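Local coordinates for protein Cfl (Pectobacterium brasiliense, PDB 7A9J) that probably activates carboxylic acids such as coronafacic acid with ATP, as a ligase of the AMP-binding enzyme family used for amide synthesis, at residues A[60-63]-A[64-68]; A[124-127]-A[128-131]; A[159-162]-A[163-167]; A[177-180]-A[181-184]. The protein carries 1 engineered substitution. All blocks are in the same frame, centred on the assembly; numbering follows the deposited sequence.

Overall arrangement
The four contacts are local, each within a single run of the AMP-binding region. Contacts 1 and 3 are partly buried and pack on each other: Ile-60 and Leu-64 of helix 50-66 meet Trp-163, Ile-166 and Ile-167. Contacts 2 and 3 both start from strands of the same five-stranded parallel sheet, and Ile-124 touches Trp-163. Contact 1 ends a helix, whereas contacts 2 and 3 begin one. The chemistry follows: backbone bonds and a serine hydroxyl in contact 1, carboxylate and amide caps in 2 and 3, and a glutamate side chain across a beta turn in 4. Contacts 2 and 4 lie at the surface. Contact 4 touches none of the others, lying about 18 Å from contact 1 between centres.

Contact 1: residues A[60-63]-A[64-68]; sequences IATG and LKSAN
The last two turns of helix 50-66 and its C-terminal cap make this contact, with Ile-60 and Leu-64 side by side on one flank. The cap is a Schellman motif. Asn-68, with positive phi, is its C-prime residue; its N bonds back to Lys-65 O, and Ile-69 N to Leu-64 O. Before it, the regular i to i+4 ladder runs from Leu-64 N to Ile-60 O (2.8 Å) through to Ala-67 N and Gly-63 O (2.9 Å). The last rung is more bent, at 140°, where Ala-67 leaves helical geometry.

Ile-60 CG2 lies 4.1 Å from Leu-64 CD1, and the two side chains point the same way. Ile-166 of the neighbouring helix 163-166 packs on both. Lys-65 lays its CB and CG near Ala-61 O, then bends at chi3. Its NZ makes a salt bridge with Asp-176 and a hydrogen bond with Ser-174.

Thr-62 O takes two donors from one residue. Ser-66 N comes at 2.7 Å from one face of the carbonyl plane. Ser-66 OG sits beside its own backbone N (chi1 -75°), which turns it back along the helix. It reaches Thr-62 O at 3.1 Å from the opposite face, 39° out of the plane.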
loop_
_atom_site.group_PDB
_atom_site.type_symbol
_atom_site.label_atom_id
_atom_site.label_comp_id
_atom_site.label_asym_id
_atom_site.label_seq_id
_atom_site.Cartn_x
_atom_site.Cartn_y
_atom_site.Cartn_z
ATOM N N ILE A 60 -18.071 14.255 -16.934
ATOM C CA ILE A 60 -16.741 14.810 -16.674
ATOM C C ILE A 60 -15.921 14.784 -17.957
ATOM O O ILE A 60 -15.324 15.795 -18.352
ATOM C CB ILE A 60 -16.012 14.073 -15.532
ATOM C CG1 ILE A 60 -16.745 14.210 -14.183
ATOM C CG2 ILE A 60 -14.577 14.668 -15.394
ATOM C CD1 ILE A 60 -16.359 13.043 -13.171
ATOM N N ALA A 61 -15.953 13.656 -18.671
ATOM C CA ALA A 61 -15.273 13.574 -19.963
ATOM C C ALA A 61 -15.715 14.675 -20.914
ATOM O O ALA A 61 -14.878 15.288 -21.599
ATOM C CB ALA A 61 -15.498 12.210 -20.610
ATOM N N THR A 62 -17.027 14.955 -20.983
ATOM C CA THR A 62 -17.459 16.012 -21.875
ATOM C C THR A 62 -16.960 17.372 -21.402
ATOM O O THR A 62 -16.551 18.199 -22.226
ATOM C CB THR A 62 -18.986 15.982 -22.003
ATOM O OG1 THR A 62 -19.354 14.756 -22.661
ATOM C CG2 THR A 62 -19.493 17.161 -22.838
ATOM N N GLY A 63 -16.977 17.613 -20.086
ATOM C CA GLY A 63 -16.497 18.886 -19.572
ATOM C C GLY A 63 -15.017 19.111 -19.849
ATOM O O GLY A 63 -14.611 20.213 -20.272
ATOM N N LEU A 64 -14.214 18.065 -19.669
ATOM C CA LEU A 64 -12.786 18.123 -19.973
ATOM C C LEU A 64 -12.580 18.463 -21.436
ATOM O O LEU A 64 -11.834 19.385 -21.781
ATOM C CB LEU A 64 -12.118 16.778 -19.654
ATOM C CG LEU A 64 -12.005 16.395 -18.193
ATOM C CD1 LEU A 64 -11.513 14.943 -18.097
ATOM C CD2 LEU A 64 -10.972 17.372 -17.607
ATOM N N LYS A 65 -13.259 17.734 -22.322
ATOM C CA LYS A 65 -13.049 18.003 -23.740
ATOM C C LYS A 65 -13.592 19.368 -24.115
ATOM O O LYS A 65 -12.983 20.071 -24.940
ATOM C CB LYS A 65 -13.664 16.879 -24.588
ATOM C CG LYS A 65 -12.832 15.577 -24.424
ATOM C CD LYS A 65 -12.886 14.599 -25.623
ATOM C CE LYS A 65 -14.010 13.587 -25.493
ATOM N NZ LYS A 65 -14.306 12.944 -26.822
ATOM N N SER A 66 -14.706 19.785 -23.505
ATOM C CA SER A 66 -15.234 21.114 -23.816
ATOM C C SER A 66 -14.292 22.225 -23.372
ATOM O O SER A 66 -14.305 23.320 -23.955
ATOM C CB SER A 66 -16.592 21.301 -23.179
ATOM O OG SER A 66 -17.522 20.560 -23.938
ATOM N N ALA A 67 -13.490 21.957 -22.343
ATOM C CA ALA A 67 -12.468 22.863 -21.851
ATOM C C ALA A 67 -11.141 22.666 -22.552
ATOM O O ALA A 67 -10.120 23.129 -22.049
ATOM C CB ALA A 67 -12.280 22.685 -20.344
ATOM N N ASN A 68 -11.132 21.969 -23.688
ATOM C CA ASN A 68 -9.977 21.856 -24.567
ATOM C C ASN A 68 -8.903 20.918 -24.005
ATOM O O ASN A 68 -7.739 20.982 -24.422
ATOM C CB ASN A 68 -9.374 23.233 -24.870
ATOM C CG ASN A 68 -8.490 23.213 -26.084
ATOM O OD1 ASN A 68 -8.685 22.387 -26.980
ATOM N ND2 ASN A 68 -7.487 24.096 -26.118
#

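Contact 2: residues A[124-127]-A[128-131]; sequences IGDK and KRFY. With PO4 (phosphate ion), chain C.
The guanidinium of Arg-129 has the Asp-126 carboxylate and a phosphate ion at its edge, both near its plane. Over the centre of one face lies Lys-128 CB, 3.7 Å above. The ring of Tyr-131 has Phe-130 CD2 over one face and Lys-127 O at its edge. Lys-127 CG also meets Tyr-131 CD2 at 3.7 Å.

Arg-129 grips Asp-126 side-on in a two-bond salt bridge. Its NE gives to the syn lone pair of Asp-126 OD1 at 2.9 Å. Its NH2 gives to Asp-126 OD2 at 2.8 Å, on the syn side but 27° out of the carboxylate plane. The two flat groups are turned 34° apart. Bends at chi2 and chi3 fold the arginine back over the helix start to make this grip.

Asp-126 is the N-cap of helix 127-132, which follows strand 122-125 of the parallel sheet. The Asp-126 chi1 of 63° sets CG between the backbone N and the carbonyl carbon. From there OD1 also accepts Arg-129 N at 3.1 Å, so one oxygen serves two donors of one residue. Asp-126 OD2 has a further donor in Gly-80 N.

The phosphate probably comes from the crystallisation liquor. Its O4 takes Arg-129 NH2 at 2.8 Å. Its O1 takes both Arg-129 NH1 and Lys-128 NZ, at the end of an extended chain, the latter at 3.1 Å. Glu-261 N also binds the ion. Tyr-131 OH reaches Asp-155 and Lys-152 N.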
loop_
_atom_site.group_PDB
_atom_site.type_symbol
_atom_site.label_atom_id
_atom_site.label_comp_id
_atom_site.label_asym_id
_atom_site.label_seq_id
_atom_site.Cartn_x
_atom_site.Cartn_y
_atom_site.Cartn_z
ATOM N N ILE A 124 -7.354 19.140 -10.936
ATOM C CA ILE A 124 -8.657 18.879 -10.314
ATOM C C ILE A 124 -8.424 18.544 -8.845
ATOM O O ILE A 124 -7.666 17.622 -8.526
ATOM C CB ILE A 124 -9.404 17.736 -11.010
ATOM C CG1 ILE A 124 -9.723 18.106 -12.460
ATOM C CG2 ILE A 124 -10.773 17.439 -10.326
ATOM C CD1 ILE A 124 -10.264 16.903 -13.281
ATOM N N GLY A 125 -9.045 19.301 -7.957
ATOM C CA GLY A 125 -8.850 19.102 -6.536
ATOM C C GLY A 125 -10.139 19.339 -5.776
ATOM O O GLY A 125 -11.158 19.762 -6.344
ATOM N N ASP A 126 -10.101 19.040 -4.480
ATOM C CA ASP A 126 -11.229 19.343 -3.617
ATOM C C ASP A 126 -10.917 20.536 -2.748
ATOM O O ASP A 126 -9.820 21.126 -2.793
ATOM C CB ASP A 126 -11.692 18.121 -2.792
ATOM C CG ASP A 126 -10.665 17.599 -1.815
ATOM O OD1 ASP A 126 -9.636 18.271 -1.569
ATOM O OD2 ASP A 126 -10.893 16.458 -1.290
ATOM N N LYS A 127 -11.956 20.985 -2.036
ATOM C CA LYS A 127 -11.845 22.244 -1.332
ATOM C C LYS A 127 -10.670 22.241 -0.359
ATOM O O LYS A 127 -9.839 23.162 -0.355
ATOM C CB LYS A 127 -13.158 22.540 -0.601
ATOM C CG LYS A 127 -13.168 23.906 0.021
ATOM C CD LYS A 127 -14.477 24.230 0.762
ATOM C CE LYS A 127 -14.380 25.552 1.493
ATOM N NZ LYS A 127 -15.634 25.948 2.189
ATOM N N LYS A 128 -10.596 21.210 0.486
ATOM C CA LYS A 128 -9.580 21.186 1.536
ATOM C C LYS A 128 -8.171 21.240 0.936
ATOM O O LYS A 128 -7.333 22.026 1.397
ATOM C CB LYS A 128 -9.777 19.895 2.356
ATOM C CG LYS A 128 -8.775 19.694 3.511
ATOM C CD LYS A 128 -9.327 18.605 4.458
ATOM C CE LYS A 128 -8.379 18.296 5.640
ATOM N NZ LYS A 128 -8.763 17.000 6.315
ATOM N N ARG A 129 -7.914 20.434 -0.100
ATOM C CA ARG A 129 -6.567 20.340 -0.694
ATOM C C ARG A 129 -6.206 21.624 -1.436
ATOM O O ARG A 129 -5.108 22.175 -1.275
ATOM C CB ARG A 129 -6.484 19.125 -1.627
ATOM C CG ARG A 129 -5.860 17.873 -0.929
ATOM C CD ARG A 129 -6.469 17.602 0.486
ATOM N NE ARG A 129 -7.880 17.147 0.397
ATOM C CZ ARG A 129 -8.492 16.483 1.378
ATOM N NH1 ARG A 129 -7.786 16.190 2.500
ATOM N NH2 ARG A 129 -9.787 16.155 1.262
ATOM N N PHE A 130 -7.141 22.142 -2.228
ATOM C CA PHE A 130 -6.889 23.384 -2.946
ATOM C C PHE A 130 -6.567 24.539 -2.014
ATOM O O PHE A 130 -5.662 25.319 -2.294
ATOM C CB PHE A 130 -8.116 23.728 -3.844
ATOM C CG PHE A 130 -7.934 25.006 -4.613
ATOM C CD1 PHE A 130 -7.076 25.032 -5.713
ATOM C CD2 PHE A 130 -8.661 26.127 -4.289
ATOM C CE1 PHE A 130 -6.912 26.254 -6.425
ATOM C CE2 PHE A 130 -8.471 27.366 -4.958
ATOM C CZ PHE A 130 -7.609 27.394 -6.059
ATOM N N TYR A 131 -7.367 24.764 -0.966
ATOM C CA TYR A 131 -7.183 25.994 -0.240
ATOM C C TYR A 131 -5.928 25.936 0.629
ATOM O O TYR A 131 -5.401 26.977 0.990
ATOM C CB TYR A 131 -8.420 26.331 0.594
ATOM C CG TYR A 131 -9.418 27.023 -0.304
ATOM C CD1 TYR A 131 -9.220 28.352 -0.669
ATOM C CD2 TYR A 131 -10.499 26.326 -0.845
ATOM C CE1 TYR A 131 -10.160 29.024 -1.534
ATOM C CE2 TYR A 131 -11.415 26.982 -1.707
ATOM C CZ TYR A 131 -11.204 28.281 -2.053
ATOM O OH TYR A 131 -12.111 28.960 -2.887
HETATM P P PO4 C . -10.870 14.200 4.283
HETATM O O1 PO4 C . -9.398 14.612 4.508
HETATM O O2 PO4 C . -11.783 14.824 5.316
HETATM O O3 PO4 C . -10.952 12.709 4.401
HETATM O O4 PO4 C . -11.370 14.601 2.938
#

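Contact 3: residues A[159-162]-A[163-167]; sequences NTHN and WEEII
Asn-162 and Glu-165 form a capping box at the start of the short helix 163-166, and a bond from His-161 to the same glutamate adds to it. His-161 ND1 gives a hydrogen bond to Glu-165 OE1 at 2.7 Å, clearly bent. The donor lies on the syn side of the oxygen, 28° out of the carboxylate plane. The imidazole and carboxylate are nearly crossed, with planes 73° apart.

The other oxygen closes the box. Asn-162 N reaches Glu-165 OE2 at 2.9 Å from above the carboxylate plane. Two oxygens thus hold two donors, which should fix the rotation of the group. In return, Glu-165 N gives to Asn-162 O, also at 2.9 Å.

Asn-162 is the N-cap. Its CG stands anti to the backbone N (chi1 -170°), which carries OD1 over the first turn. There OD1 takes Glu-164 N at 2.8 Å, in the amide plane and on a lone pair. Glu-164 CG lies against the same oxygen.

Further out, strand 160-162 is an edge strand of the five-stranded parallel sheet. Backbone bonds from His-161 to Ile-146 and Val-148 hold it in place. Trp-163 turns away from the cap and packs between this sheet and helices 50-66 and 83-95. Ile-166 CG2 sits 3.7 Å above one face of the Trp-163 ring, offset toward its rim.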
loop_
_atom_site.group_PDB
_atom_site.type_symbol
_atom_site.label_atom_id
_atom_site.label_comp_id
_atom_site.label_asym_id
_atom_site.label_seq_id
_atom_site.Cartn_x
_atom_site.Cartn_y
_atom_site.Cartn_z
ATOM N N ASN A 159 -8.184 31.176 -14.441
ATOM C CA ASN A 159 -8.332 29.799 -14.865
ATOM C C ASN A 159 -8.886 28.899 -13.771
ATOM O O ASN A 159 -8.883 27.686 -13.934
ATOM C CB ASN A 159 -7.010 29.242 -15.367
ATOM C CG ASN A 159 -6.557 29.936 -16.607
ATOM O OD1 ASN A 159 -7.382 30.320 -17.441
ATOM N ND2 ASN A 159 -5.246 30.124 -16.739
ATOM N N THR A 160 -9.398 29.466 -12.689
ATOM C CA THR A 160 -9.926 28.653 -11.594
ATOM C C THR A 160 -11.439 28.584 -11.687
ATOM O O THR A 160 -12.096 29.626 -11.771
ATOM C CB THR A 160 -9.485 29.258 -10.271
ATOM O OG1 THR A 160 -8.059 29.283 -10.303
ATOM C CG2 THR A 160 -9.928 28.396 -9.096
ATOM N N HIS A 161 -11.960 27.344 -11.698
ATOM C CA HIS A 161 -13.358 27.041 -11.972
ATOM C C HIS A 161 -13.928 26.170 -10.865
ATOM O O HIS A 161 -13.211 25.418 -10.199
ATOM C CB HIS A 161 -13.506 26.320 -13.327
ATOM C CG HIS A 161 -13.064 27.155 -14.481
ATOM N ND1 HIS A 161 -13.912 28.017 -15.154
ATOM C CD2 HIS A 161 -11.846 27.289 -15.059
ATOM C CE1 HIS A 161 -13.231 28.641 -16.102
ATOM N NE2 HIS A 161 -11.981 28.196 -16.082
ATOM N N ASN A 162 -15.233 26.270 -10.675
ATOM C CA ASN A 162 -15.899 25.335 -9.777
ATOM C C ASN A 162 -16.064 23.991 -10.474
ATOM O O ASN A 162 -16.339 23.931 -11.683
ATOM C CB ASN A 162 -17.271 25.910 -9.392
ATOM C CG ASN A 162 -17.944 25.139 -8.275
ATOM O OD1 ASN A 162 -18.318 23.970 -8.445
ATOM N ND2 ASN A 162 -18.108 25.794 -7.117
ATOM N N TRP A 163 -15.952 22.911 -9.692
ATOM C CA TRP A 163 -16.146 21.552 -10.195
ATOM C C TRP A 163 -17.473 21.407 -10.949
ATOM O O TRP A 163 -17.553 20.666 -11.939
ATOM C CB TRP A 163 -16.141 20.565 -9.031
ATOM C CG TRP A 163 -16.679 19.218 -9.349
ATOM C CD1 TRP A 163 -17.952 18.736 -9.092
ATOM C CD2 TRP A 163 -15.973 18.171 -9.993
ATOM N NE1 TRP A 163 -18.050 17.453 -9.533
ATOM C CE2 TRP A 163 -16.870 17.082 -10.124
ATOM C CE3 TRP A 163 -14.671 18.044 -10.477
ATOM C CZ2 TRP A 163 -16.496 15.881 -10.702
ATOM C CZ3 TRP A 163 -14.270 16.809 -11.020
ATOM C CH2 TRP A 163 -15.199 15.762 -11.158
ATOM N N GLU A 164 -18.525 22.034 -10.437
ATOM C CA GLU A 164 -19.838 21.909 -11.108
ATOM C C GLU A 164 -19.769 22.280 -12.579
ATOM O O GLU A 164 -20.584 21.798 -13.384
ATOM C CB GLU A 164 -20.864 22.743 -10.385
ATOM C CG GLU A 164 -20.947 22.340 -8.965
ATOM C CD GLU A 164 -22.160 21.530 -8.609
ATOM O OE1 GLU A 164 -22.848 21.940 -7.646
ATOM O OE2 GLU A 164 -22.419 20.495 -9.271
ATOM N N GLU A 165 -18.815 23.137 -12.951
ATOM C CA GLU A 165 -18.726 23.541 -14.345
ATOM C C GLU A 165 -18.336 22.371 -15.237
ATOM O O GLU A 165 -18.797 22.293 -16.390
ATOM C CB GLU A 165 -17.731 24.684 -14.510
ATOM C CG GLU A 165 -18.124 25.964 -13.829
ATOM C CD GLU A 165 -17.027 27.029 -13.930
ATOM O OE1 GLU A 165 -16.560 27.294 -15.070
ATOM O OE2 GLU A 165 -16.626 27.578 -12.864
ATOM N N ILE A 166 -17.533 21.441 -14.721
ATOM C CA ILE A 166 -17.054 20.350 -15.551
ATOM C C ILE A 166 -18.138 19.315 -15.799
ATOM O O ILE A 166 -17.962 18.464 -16.682
ATOM C CB ILE A 166 -15.801 19.692 -14.913
ATOM C CG1 ILE A 166 -14.850 19.139 -15.969
ATOM C CG2 ILE A 166 -16.175 18.520 -13.971
ATOM C CD1 ILE A 166 -13.556 18.606 -15.328
ATOM N N ILE A 167 -19.202 19.290 -14.994
ATOM C CA ILE A 167 -20.296 18.348 -15.247
ATOM C C ILE A 167 -21.597 19.038 -15.670
ATOM O O ILE A 167 -22.659 18.424 -15.605
ATOM C CB ILE A 167 -20.552 17.455 -14.024
ATOM C CG1 ILE A 167 -20.782 18.352 -12.779
ATOM C CG2 ILE A 167 -19.380 16.450 -13.852
ATOM C CD1 ILE A 167 -21.180 17.573 -11.549
#

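Contact 4: residues A[177-180]-A[181-184]; sequences NIYT and DEIA
Two hydrogen bonds join Tyr-179 and Glu-182 across a type I beta turn that leads into strand 183-188. The turn bond runs from Glu-182 N to Tyr-179 O at 3.1 Å. The second uses the glutamate side chain: Tyr-179 N gives to Glu-182 OE1 at 2.9 Å, with a fairly straight N-H line. The donor stands above the carboxylate plane, 49° out of it. Glu-182 CG lies beside its own backbone N (chi1 -67°), and the rest of the chain is extended. This runs the carboxylate back alongside Tyr-179.

Van der Waals contacts fill in around these bonds. The Tyr-179 ring and the glutamate chain lie side by side and point the same way, with ring and carboxylate planes 73° apart. Tyr-179 CD2 presents the ring edge to Glu-182 OE1 at 3.7 Å. Asp-181 OD2 leans over the turn to Tyr-179 CB at 3.5 Å.

Charge pairing is with a residue beyond the turn. Lys-71 NZ makes a salt bridge with Glu-182 OE2 and a hydrogen bond with Asn-177 O. Backbone bonds from Thr-180 and Glu-182 tie the turn to the start of helix 203-214.

The glutamate oxygens are therefore divided between a backbone N-H and a lysine. The neighbouring lysine, and the solvent at this surface turn, would both favour the ionised carboxylate.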
loop_
_atom_site.group_PDB
_atom_site.type_symbol
_atom_site.label_atom_id
_atom_site.label_comp_id
_atom_site.label_asym_id
_atom_site.label_seq_id
_atom_site.Cartn_x
_atom_site.Cartn_y
_atom_site.Cartn_z
ATOM N N ASN A 177 -10.493 7.622 -29.270
ATOM C CA ASN A 177 -9.669 6.533 -29.797
ATOM C C ASN A 177 -8.493 6.329 -28.851
ATOM O O ASN A 177 -7.518 7.091 -28.879
ATOM C CB ASN A 177 -9.220 6.834 -31.211
ATOM C CG ASN A 177 -10.390 6.947 -32.136
ATOM O OD1 ASN A 177 -11.232 6.041 -32.185
ATOM N ND2 ASN A 177 -10.508 8.082 -32.812
ATOM N N ILE A 178 -8.612 5.318 -28.000
ATOM C CA ILE A 178 -7.636 5.020 -26.935
ATOM C C ILE A 178 -6.937 3.727 -27.321
ATOM O O ILE A 178 -7.605 2.750 -27.661
ATOM C CB ILE A 178 -8.305 4.853 -25.553
ATOM C CG1 ILE A 178 -9.172 6.056 -25.151
ATOM C CG2 ILE A 178 -7.266 4.559 -24.467
ATOM C CD1 ILE A 178 -8.515 7.367 -25.248
ATOM N N TYR A 179 -5.592 3.713 -27.281
ATOM C CA TYR A 179 -4.802 2.551 -27.678
ATOM C C TYR A 179 -3.978 2.088 -26.491
ATOM O O TYR A 179 -3.639 2.887 -25.626
ATOM C CB TYR A 179 -3.869 2.874 -28.852
ATOM C CG TYR A 179 -4.649 3.313 -30.054
ATOM C CD1 TYR A 179 -5.220 2.381 -30.884
ATOM C CD2 TYR A 179 -4.878 4.670 -30.316
ATOM C CE1 TYR A 179 -5.982 2.777 -31.985
ATOM C CE2 TYR A 179 -5.627 5.058 -31.397
ATOM C CZ TYR A 179 -6.174 4.104 -32.225
ATOM O OH TYR A 179 -6.922 4.484 -33.313
ATOM N N THR A 180 -3.745 0.783 -26.382
ATOM C CA THR A 180 -3.197 0.305 -25.109
ATOM C C THR A 180 -1.755 0.742 -24.885
ATOM O O THR A 180 -1.341 0.846 -23.730
ATOM C CB THR A 180 -3.306 -1.212 -24.988
ATOM O OG1 THR A 180 -2.599 -1.804 -26.079
ATOM C CG2 THR A 180 -4.759 -1.619 -25.086
ATOM N N ASP A 181 -1.009 1.091 -25.939
ATOM C CA ASP A 181 0.353 1.563 -25.694
ATOM C C ASP A 181 0.426 3.029 -25.243
ATOM O O ASP A 181 1.519 3.499 -24.866
ATOM C CB ASP A 181 1.205 1.351 -26.960
ATOM C CG ASP A 181 0.602 1.999 -28.182
ATOM O OD1 ASP A 181 1.313 2.768 -28.835
ATOM O OD2 ASP A 181 -0.579 1.729 -28.495
ATOM N N GLU A 182 -0.674 3.780 -25.281
ATOM C CA GLU A 182 -0.596 5.193 -24.912
ATOM C C GLU A 182 -0.454 5.395 -23.414
ATOM O O GLU A 182 -0.888 4.567 -22.598
ATOM C CB GLU A 182 -1.832 5.951 -25.432
ATOM C CG GLU A 182 -1.797 5.975 -26.916
ATOM C CD GLU A 182 -3.078 6.553 -27.537
ATOM O OE1 GLU A 182 -4.189 6.231 -27.035
ATOM O OE2 GLU A 182 -2.943 7.319 -28.498
ATOM N N ILE A 183 0.134 6.545 -23.038
ATOM C CA ILE A 183 0.273 6.856 -21.619
ATOM C C ILE A 183 -1.081 7.020 -20.984
ATOM O O ILE A 183 -1.992 7.657 -21.539
ATOM C CB ILE A 183 1.099 8.129 -21.382
ATOM C CG1 ILE A 183 2.453 7.983 -22.007
ATOM C CG2 ILE A 183 1.197 8.430 -19.853
ATOM C CD1 ILE A 183 3.166 9.289 -22.196
ATOM N N ALA A 184 -1.229 6.420 -19.815
ATOM C CA ALA A 184 -2.416 6.576 -18.993
ATOM C C ALA A 184 -2.212 7.425 -17.756
ATOM O O ALA A 184 -3.112 8.188 -17.395
ATOM C CB ALA A 184 -2.939 5.210 -18.577
#